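Local coordinates for HTH-type transcriptional regulator LysG (Mycobacterium tuberculosis, PDB 3ISP), which probably activates expression of the exporter LysE and represses its own gene, acting as a homodimeric DNA-binding transcription regulator of the LysR family, at residues A76-E81 with W271-P276; R96-V101 with V140-V145; V206-R211 with D259-V264. One frame throughout, in Å; residues are numbered along the deposited sequence.

Contact 1: residues A76-E81 with W271-P276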
loop_
_atom_site.group_PDB
_atom_site.type_symbol
_atom_site.label_atom_id
_atom_site.label_comp_id
_atom_site.label_asym_id
_atom_site.label_seq_id
_atom_site.Cartn_x
_atom_site.Cartn_y
_atom_site.Cartn_z
ATOM N N ALA A 76 29.488 -0.761 11.181
ATOM C CA ALA A 76 30.430 -0.503 10.100
ATOM C C ALA A 76 31.077 0.875 10.219
ATOM O O ALA A 76 32.231 1.062 9.823
ATOM C CB ALA A 76 29.732 -0.645 8.753
ATOM N N LEU A 77 30.327 1.841 10.750
ATOM C CA LEU A 77 30.851 3.190 10.933
ATOM C C LEU A 77 31.695 3.249 12.194
ATOM O O LEU A 77 32.790 3.813 12.194
ATOM C CB LEU A 77 29.726 4.219 11.013
ATOM C CG LEU A 77 30.181 5.621 11.417
ATOM C CD1 LEU A 77 30.971 6.291 10.305
ATOM C CD2 LEU A 77 28.990 6.451 11.781
ATOM N N LEU A 78 31.176 2.657 13.267
ATOM C CA LEU A 78 31.919 2.538 14.514
ATOM C C LEU A 78 33.259 1.884 14.257
ATOM O O LEU A 78 34.293 2.332 14.744
ATOM C CB LEU A 78 31.132 1.715 15.526
ATOM C CG LEU A 78 30.033 2.487 16.250
ATOM C CD1 LEU A 78 29.414 1.638 17.352
ATOM C CD2 LEU A 78 30.602 3.773 16.806
ATOM N N GLU A 79 33.234 0.819 13.470
ATOM C CA GLU A 79 34.451 0.089 13.162
ATOM C C GLU A 79 35.478 0.926 12.389
ATOM O O GLU A 79 36.644 0.965 12.762
ATOM C CB GLU A 79 34.116 -1.186 12.401
ATOM C CG GLU A 79 35.318 -1.889 11.816
ATOM C CD GLU A 79 34.911 -3.091 10.999
ATOM O OE1 GLU A 79 34.355 -4.049 11.585
ATOM O OE2 GLU A 79 35.128 -3.063 9.769
ATOM N N SER A 80 35.049 1.604 11.328
ATOM C CA SER A 80 36.004 2.329 10.494
ATOM C C SER A 80 36.551 3.581 11.184
ATOM O O SER A 80 37.604 4.096 10.817
ATOM C CB SER A 80 35.453 2.610 9.077
ATOM O OG SER A 80 34.529 3.684 9.035
ATOM N N GLU A 81 35.849 4.055 12.201
ATOM C CA GLU A 81 36.370 5.131 13.031
ATOM C C GLU A 81 37.329 4.641 14.120
ATOM O O GLU A 81 38.322 5.295 14.417
ATOM C CB GLU A 81 35.228 5.877 13.695
ATOM C CG GLU A 81 34.551 6.858 12.799
ATOM C CD GLU A 81 33.662 7.768 13.589
ATOM O OE1 GLU A 81 33.087 7.291 14.595
ATOM O OE2 GLU A 81 33.555 8.954 13.220
ATOM N N TRP A 271 21.916 8.716 14.482
ATOM C CA TRP A 271 22.318 7.522 15.226
ATOM C C TRP A 271 22.766 7.838 16.639
ATOM O O TRP A 271 23.740 8.561 16.838
ATOM C CB TRP A 271 23.459 6.790 14.526
ATOM C CG TRP A 271 23.043 6.049 13.302
ATOM C CD1 TRP A 271 21.775 5.694 12.949
ATOM C CD2 TRP A 271 23.904 5.544 12.280
ATOM N NE1 TRP A 271 21.796 5.016 11.756
ATOM C CE2 TRP A 271 23.092 4.909 11.326
ATOM C CE3 TRP A 271 25.284 5.576 12.075
ATOM C CZ2 TRP A 271 23.615 4.309 10.179
ATOM C CZ3 TRP A 271 25.803 4.982 10.929
ATOM C CH2 TRP A 271 24.969 4.361 9.998
ATOM N N LYS A 272 22.052 7.285 17.614
ATOM C CA LYS A 272 22.477 7.350 19.004
ATOM C C LYS A 272 23.676 6.431 19.231
ATOM O O LYS A 272 23.534 5.213 19.329
ATOM C CB LYS A 272 21.327 6.958 19.930
ATOM C CG LYS A 272 21.653 7.045 21.412
ATOM C CD LYS A 272 20.384 6.925 22.260
ATOM C CE LYS A 272 19.595 5.669 21.907
ATOM N NZ LYS A 272 18.159 5.791 22.280
ATOM N N LEU A 273 24.855 7.033 19.298
ATOM C CA LEU A 273 26.092 6.322 19.526
ATOM C C LEU A 273 27.191 7.355 19.592
ATOM O O LEU A 273 26.933 8.532 19.390
ATOM C CB LEU A 273 26.367 5.314 18.413
ATOM C CG LEU A 273 26.284 5.784 16.959
ATOM C CD1 LEU A 273 27.426 6.722 16.613
ATOM C CD2 LEU A 273 26.283 4.582 16.023
ATOM N N ASP A 274 28.411 6.922 19.885
ATOM C CA ASP A 274 29.560 7.824 19.856
ATOM C C ASP A 274 30.230 7.823 18.487
ATOM O O ASP A 274 30.490 6.771 17.899
ATOM C CB ASP A 274 30.574 7.435 20.924
ATOM C CG ASP A 274 30.116 7.801 22.314
ATOM O OD1 ASP A 274 29.197 8.650 22.424
ATOM O OD2 ASP A 274 30.675 7.239 23.287
ATOM N N SER A 275 30.518 9.004 17.971
ATOM C CA SER A 275 31.174 9.084 16.683
ATOM C C SER A 275 31.655 10.495 16.437
ATOM O O SER A 275 30.865 11.427 16.370
ATOM C CB SER A 275 30.223 8.656 15.571
ATOM O OG SER A 275 30.898 8.583 14.333
ATOM N N PRO A 276 32.967 10.665 16.338
ATOM C CA PRO A 276 33.465 11.985 15.965
ATOM C C PRO A 276 32.829 12.477 14.659
ATOM O O PRO A 276 32.534 13.666 14.551
ATOM C CB PRO A 276 34.968 11.751 15.816
ATOM C CG PRO A 276 35.246 10.648 16.791
ATOM C CD PRO A 276 34.045 9.744 16.732
#

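Contact 2: residues R96-V101 with V140-V145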
loop_
_atom_site.group_PDB
_atom_site.type_symbol
_atom_site.label_atom_id
_atom_site.label_comp_id
_atom_site.label_asym_id
_atom_site.label_seq_id
_atom_site.Cartn_x
_atom_site.Cartn_y
_atom_site.Cartn_z
ATOM N N ARG A 96 31.762 7.694 3.597
ATOM C CA ARG A 96 30.452 7.882 2.996
ATOM C C ARG A 96 29.418 8.140 4.077
ATOM O O ARG A 96 29.239 7.313 4.976
ATOM C CB ARG A 96 30.042 6.645 2.204
ATOM C CG ARG A 96 28.592 6.664 1.753
ATOM C CD ARG A 96 28.362 7.724 0.681
ATOM N NE ARG A 96 29.082 7.402 -0.543
ATOM C CZ ARG A 96 29.271 8.251 -1.543
ATOM N NH1 ARG A 96 28.786 9.482 -1.460
ATOM N NH2 ARG A 96 29.951 7.872 -2.619
ATOM N N ILE A 97 28.742 9.285 3.993
ATOM C CA ILE A 97 27.670 9.589 4.930
ATOM C C ILE A 97 26.369 9.874 4.198
ATOM O O ILE A 97 26.322 10.676 3.266
ATOM C CB ILE A 97 28.031 10.751 5.881
ATOM C CG1 ILE A 97 28.902 10.231 7.018
ATOM C CG2 ILE A 97 26.782 11.371 6.476
ATOM C CD1 ILE A 97 28.198 9.215 7.884
ATOM N N THR A 98 25.312 9.197 4.617
ATOM C CA THR A 98 24.014 9.395 4.005
ATOM C C THR A 98 23.072 10.070 4.989
ATOM O O THR A 98 22.875 9.605 6.119
ATOM C CB THR A 98 23.394 8.069 3.540
ATOM O OG1 THR A 98 24.233 7.465 2.543
ATOM C CG2 THR A 98 22.012 8.317 2.958
ATOM N N ILE A 99 22.494 11.181 4.561
ATOM C CA ILE A 99 21.532 11.849 5.404
ATOM C C ILE A 99 20.275 12.225 4.648
ATOM O O ILE A 99 20.333 12.674 3.509
ATOM C CB ILE A 99 22.155 13.056 6.156
ATOM C CG1 ILE A 99 22.570 14.157 5.207
ATOM C CG2 ILE A 99 23.394 12.618 6.938
ATOM C CD1 ILE A 99 23.847 14.829 5.679
ATOM N N ALA A 100 19.134 12.003 5.283
ATOM C CA ALA A 100 17.860 12.413 4.727
ATOM C C ALA A 100 17.599 13.908 5.002
ATOM O O ALA A 100 17.994 14.428 6.047
ATOM C CB ALA A 100 16.753 11.548 5.302
ATOM N N VAL A 101 16.946 14.594 4.063
ATOM C CA VAL A 101 16.578 16.004 4.236
ATOM C C VAL A 101 15.256 16.352 3.541
ATOM O O VAL A 101 15.130 16.155 2.340
ATOM C CB VAL A 101 17.656 16.937 3.657
ATOM C CG1 VAL A 101 17.270 18.381 3.860
ATOM C CG2 VAL A 101 19.000 16.666 4.299
ATOM N N VAL A 140 20.094 2.992 6.543
ATOM C CA VAL A 140 20.431 3.627 5.273
ATOM C C VAL A 140 20.956 5.040 5.487
ATOM O O VAL A 140 21.950 5.436 4.876
ATOM C CB VAL A 140 19.229 3.644 4.297
ATOM C CG1 VAL A 140 19.398 4.726 3.234
ATOM C CG2 VAL A 140 19.053 2.284 3.657
ATOM N N ALA A 141 20.295 5.796 6.359
ATOM C CA ALA A 141 20.744 7.146 6.697
ATOM C C ALA A 141 21.299 7.187 8.112
ATOM O O ALA A 141 20.732 6.580 9.020
ATOM C CB ALA A 141 19.608 8.124 6.560
ATOM N N MET A 142 22.409 7.901 8.297
ATOM C CA MET A 142 22.999 8.056 9.628
ATOM C C MET A 142 22.533 9.350 10.292
ATOM O O MET A 142 23.104 9.790 11.292
ATOM C CB MET A 142 24.542 7.944 9.612
ATOM C CG MET A 142 25.233 8.194 8.268
ATOM S SD MET A 142 25.802 6.731 7.341
ATOM C CE MET A 142 24.296 6.186 6.572
ATOM N N GLY A 143 21.481 9.942 9.728
ATOM C CA GLY A 143 20.891 11.155 10.261
ATOM C C GLY A 143 19.921 11.785 9.288
ATOM O O GLY A 143 20.075 11.615 8.079
ATOM N N ALA A 144 18.924 12.509 9.803
ATOM C CA ALA A 144 17.894 13.114 8.946
ATOM C C ALA A 144 17.239 14.364 9.540
ATOM O O ALA A 144 16.862 14.383 10.711
ATOM C CB ALA A 144 16.819 12.084 8.601
ATOM N N VAL A 145 17.093 15.406 8.729
ATOM C CA VAL A 145 16.236 16.520 9.100
ATOM C C VAL A 145 14.787 16.075 8.856
ATOM O O VAL A 145 14.428 15.722 7.745
ATOM C CB VAL A 145 16.573 17.784 8.291
ATOM C CG1 VAL A 145 15.605 18.902 8.611
ATOM C CG2 VAL A 145 18.005 18.220 8.567
#

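Contact 3: residues V206-R211 with D259-V264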
loop_
_atom_site.group_PDB
_atom_site.type_symbol
_atom_site.label_atom_id
_atom_site.label_comp_id
_atom_site.label_asym_id
_atom_site.label_seq_id
_atom_site.Cartn_x
_atom_site.Cartn_y
_atom_site.Cartn_z
ATOM N N VAL A 206 -6.413 27.262 6.704
ATOM C CA VAL A 206 -7.794 26.902 6.388
ATOM C C VAL A 206 -8.430 26.383 7.662
ATOM O O VAL A 206 -9.425 26.940 8.126
ATOM C CB VAL A 206 -7.912 25.837 5.251
ATOM C CG1 VAL A 206 -9.260 25.134 5.309
ATOM C CG2 VAL A 206 -7.710 26.473 3.889
ATOM N N ARG A 207 -7.855 25.321 8.226
ATOM C CA ARG A 207 -8.207 24.901 9.581
ATOM C C ARG A 207 -7.905 26.044 10.551
ATOM O O ARG A 207 -8.791 26.548 11.228
ATOM C CB ARG A 207 -7.430 23.645 9.994
ATOM C CG ARG A 207 -8.143 22.321 9.738
ATOM C CD ARG A 207 -8.847 21.802 10.994
ATOM N NE ARG A 207 -9.299 20.418 10.836
ATOM C CZ ARG A 207 -10.572 20.048 10.701
ATOM N NH1 ARG A 207 -11.539 20.957 10.716
ATOM N NH2 ARG A 207 -10.881 18.764 10.558
ATOM N N LYS A 208 -6.645 26.456 10.602
ATOM C CA LYS A 208 -6.244 27.559 11.457
ATOM C C LYS A 208 -7.044 28.825 11.130
ATOM O O LYS A 208 -7.370 29.624 12.012
ATOM C CB LYS A 208 -4.743 27.816 11.304
ATOM C CG LYS A 208 -4.134 28.689 12.381
ATOM C CD LYS A 208 -2.613 28.692 12.311
ATOM C CE LYS A 208 -2.012 29.366 13.537
ATOM N NZ LYS A 208 -0.647 29.908 13.295
ATOM N N ALA A 209 -7.374 28.992 9.854
ATOM C CA ALA A 209 -7.989 30.222 9.378
ATOM C C ALA A 209 -9.500 30.223 9.543
ATOM O O ALA A 209 -10.109 31.280 9.725
ATOM C CB ALA A 209 -7.626 30.454 7.924
ATOM N N PHE A 210 -10.104 29.042 9.468
ATOM C CA PHE A 210 -11.557 28.943 9.473
ATOM C C PHE A 210 -12.071 27.870 10.426
ATOM O O PHE A 210 -13.211 27.425 10.312
ATOM C CB PHE A 210 -12.078 28.672 8.060
ATOM C CG PHE A 210 -11.585 29.647 7.025
ATOM C CD1 PHE A 210 -10.479 29.351 6.246
ATOM C CD2 PHE A 210 -12.241 30.851 6.816
ATOM C CE1 PHE A 210 -10.033 30.240 5.284
ATOM C CE2 PHE A 210 -11.799 31.744 5.855
ATOM C CZ PHE A 210 -10.696 31.440 5.090
ATOM N N ARG A 211 -11.220 27.457 11.356
ATOM C CA ARG A 211 -11.603 26.523 12.414
ATOM C C ARG A 211 -12.370 25.330 11.850
ATOM O O ARG A 211 -12.974 24.550 12.593
ATOM C CB ARG A 211 -12.438 27.248 13.475
ATOM C CG ARG A 211 -12.015 28.699 13.701
ATOM C CD ARG A 211 -13.216 29.601 13.963
ATOM N NE ARG A 211 -13.098 30.894 13.284
ATOM C CZ ARG A 211 -12.883 32.057 13.897
ATOM N NH1 ARG A 211 -12.758 32.109 15.222
ATOM N NH2 ARG A 211 -12.796 33.174 13.184
ATOM N N ASP A 259 -3.173 36.852 6.735
ATOM C CA ASP A 259 -2.306 37.271 7.821
ATOM C C ASP A 259 -1.782 36.108 8.676
ATOM O O ASP A 259 -0.871 36.283 9.489
ATOM C CB ASP A 259 -3.070 38.258 8.695
ATOM C CG ASP A 259 -2.183 39.343 9.239
ATOM O OD1 ASP A 259 -1.061 39.505 8.699
ATOM O OD2 ASP A 259 -2.606 40.028 10.200
ATOM N N ILE A 260 -2.354 34.924 8.480
ATOM C CA ILE A 260 -1.982 33.746 9.254
ATOM C C ILE A 260 -0.731 33.047 8.727
ATOM O O ILE A 260 -0.387 33.180 7.560
ATOM C CB ILE A 260 -3.102 32.719 9.228
ATOM C CG1 ILE A 260 -4.449 33.408 9.433
ATOM C CG2 ILE A 260 -2.848 31.635 10.267
ATOM C CD1 ILE A 260 -5.596 32.445 9.531
ATOM N N HIS A 261 -0.056 32.298 9.591
ATOM C CA HIS A 261 1.088 31.492 9.171
ATOM C C HIS A 261 1.159 30.132 9.891
ATOM O O HIS A 261 0.340 29.829 10.764
ATOM C CB HIS A 261 2.401 32.262 9.346
ATOM C CG HIS A 261 2.647 32.743 10.745
ATOM N ND1 HIS A 261 2.796 31.885 11.812
ATOM C CD2 HIS A 261 2.791 33.992 11.243
ATOM C CE1 HIS A 261 3.009 32.586 12.911
ATOM N NE2 HIS A 261 3.014 33.867 12.591
ATOM N N LEU A 262 2.129 29.312 9.505
ATOM C CA LEU A 262 2.339 28.038 10.175
ATOM C C LEU A 262 3.771 27.911 10.629
ATOM O O LEU A 262 4.699 28.113 9.842
ATOM C CB LEU A 262 2.010 26.853 9.264
ATOM C CG LEU A 262 0.592 26.306 9.305
ATOM C CD1 LEU A 262 0.615 24.859 8.874
ATOM C CD2 LEU A 262 0.013 26.430 10.695
ATOM N N ASP A 263 3.952 27.580 11.900
ATOM C CA ASP A 263 5.269 27.218 12.387
ATOM C C ASP A 263 5.332 25.705 12.480
ATOM O O ASP A 263 4.438 25.057 13.041
ATOM C CB ASP A 263 5.573 27.873 13.731
ATOM C CG ASP A 263 5.675 29.381 13.635
ATOM O OD1 ASP A 263 6.564 29.881 12.915
ATOM O OD2 ASP A 263 4.873 30.074 14.295
ATOM N N VAL A 264 6.379 25.147 11.891
ATOM C CA VAL A 264 6.579 23.709 11.905
ATOM C C VAL A 264 7.913 23.435 12.561
ATOM O O VAL A 264 8.950 23.816 12.037
ATOM C CB VAL A 264 6.571 23.134 10.473
ATOM C CG1 VAL A 264 6.262 21.643 10.489
ATOM C CG2 VAL A 264 5.548 23.865 9.630
#

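Contact 1: residues A76-E81 with W271-P276
E81 and S275 make the polar part of this contact. The S275 hydroxyl donates to E81 OE1, with OG to OE1 at 2.6 Å. It meets that oxygen from above the carboxylate plane, 37° out of it. S275 OG stands anti to its own backbone N (chi1 -173°), which puts it against the E81 carboxylate. The same hydroxyl caps helix 276-288 through a weak bond to I278 N, and S275 is the N-cap residue. E81 OE2 accepts from I277 N. The carboxylate therefore lies at the start of that helix, where its negative charge would probably be stabilised. P276 CD comes within 3.4 Å of E81 OE1.

The helix 66-82 carrying E81 is the linker helix of LysR-type regulators. It runs between the winged helix-turn-helix domain and the regulatory domain, and here it touches the latter. L78 of this helix also packs on L78 of the second subunit.

The apolar contacts lie beside the polar pair. L77 CD2 reaches the edge of the W271 indole in the ring plane, 3.6 Å from CZ3. L78 CG is 4.3 Å from L273 CD2. The L78 CD2 methyl also lies against a carbonyl, that of D274.

Contact 2: residues R96-V101 with V140-V145
T98 and M142 meet backbone to backbone, and the flat groups that carry the contact are peptides. M142 N comes to T98 O at 2.8 Å, nearly in line with the C=O bond (165°). A100 N donates to G143 O at 3.0 Å. V145 N donates to A100 O, also at 3.0 Å. The A144 CA-H group approaches the same A100 oxygen, with CA to O at 3.2 Å.

The bonds of A100 N and A100 O form a parallel bridge of A100 with A144. Their CB atoms lie side by side on the same face of the sheet. Before G143 the second segment is not yet a strand, and the T98 bond extends the pairing into that loop. The M142 side chain bends at chi2 and chi3. Its CE methyl lies 3.7 Å from T98 CB. The T98 hydroxyl has its polar partner in D123.

Strand 95-101 lies between strands 120-126 and 143-146 in the parallel part of the regulatory-domain sheet. Helix 129-137 joins strands 120-126 and 143-146, passing over 95-101, in a right-handed beta-alpha-beta crossover, as in periplasmic-binding-protein folds. A100 touches S132 of this helix, and A141 touches L135 and L136. Strand 255-271 follows on the far side of 143-146, with W268 against I99 and V145 and W271 against M142.

Contact 3: residues V206-R211 with D259-V264
K208 reaches from helix 201-210 to I260, H261 and L262, and it carries most of the contact. Its CG stands anti to the backbone N (chi1 -165°), and the chain stays extended beyond it. The aliphatic part and the I260 side chain run side by side, pointing opposite ways. K208 CG lies 3.8 Å from I260 CG2, and K208 CD is 3.6 Å from the same methyl. K208 CD also approaches L262 CD2 at 3.8 Å. CD thus touches a branch of each residue, while CG touches I260 alone.

The ammonium group of K208 ends at the backbone of H261. NZ donates to H261 O over 2.7 Å. The C=O...NZ angle is 153°, and NZ is tilted 26° from the carbonyl plane. The imidazole is near, with K208 NZ 4.2 Å from H261 ND1, and it is met obliquely. The nearby ammonium would probably disfavour protonation of the imidazole. D263 lies somewhat further away, with its OD2 5.6 Å from K208 NZ, and the two charges are not in contact.

A209 follows with a small apolar contact. Its methyl CB meets the tip of the I260 side chain, CD1, at 3.3 Å. I260 also touches L205 one turn earlier in the helix, and L262 touches M204.

After the break at 259-261, strand 255-271 resumes at L262. There it pairs with strand 155-169, through L262 with Y165 and V264 with M163. The last turn of helix 201-210 packs on the loop that interrupts strand 255-271 and on L262, at the surface of the regulatory domain. Alpha/beta layering is characteristic of the LysR regulatory domain, which has the periplasmic-binding-protein fold.

How the contacts relate
Contacts 1 and 2 are buried, while contact 3 lies at the surface. Contacts 1 and 2 touch each other, because W271 of contact 1 packs on A141 and M142. Their centres are about 13 Å apart. Contact 3 is on the opposite side of the chain's centre from contact 1, about 42 Å away between centres. Contacts 2 and 3 share one mixed sheet, and strand 255-271 also leads into the loop of contact 1. The chemistry follows the place. Contact 2 is backbone pairing inside the sheet. Contact 1 joins the linker helix to a helix start by a carboxylate and a hydroxyl, with leucines packed alongside. Contact 3 combines a lysine-carbonyl bond with apolar packing round I260.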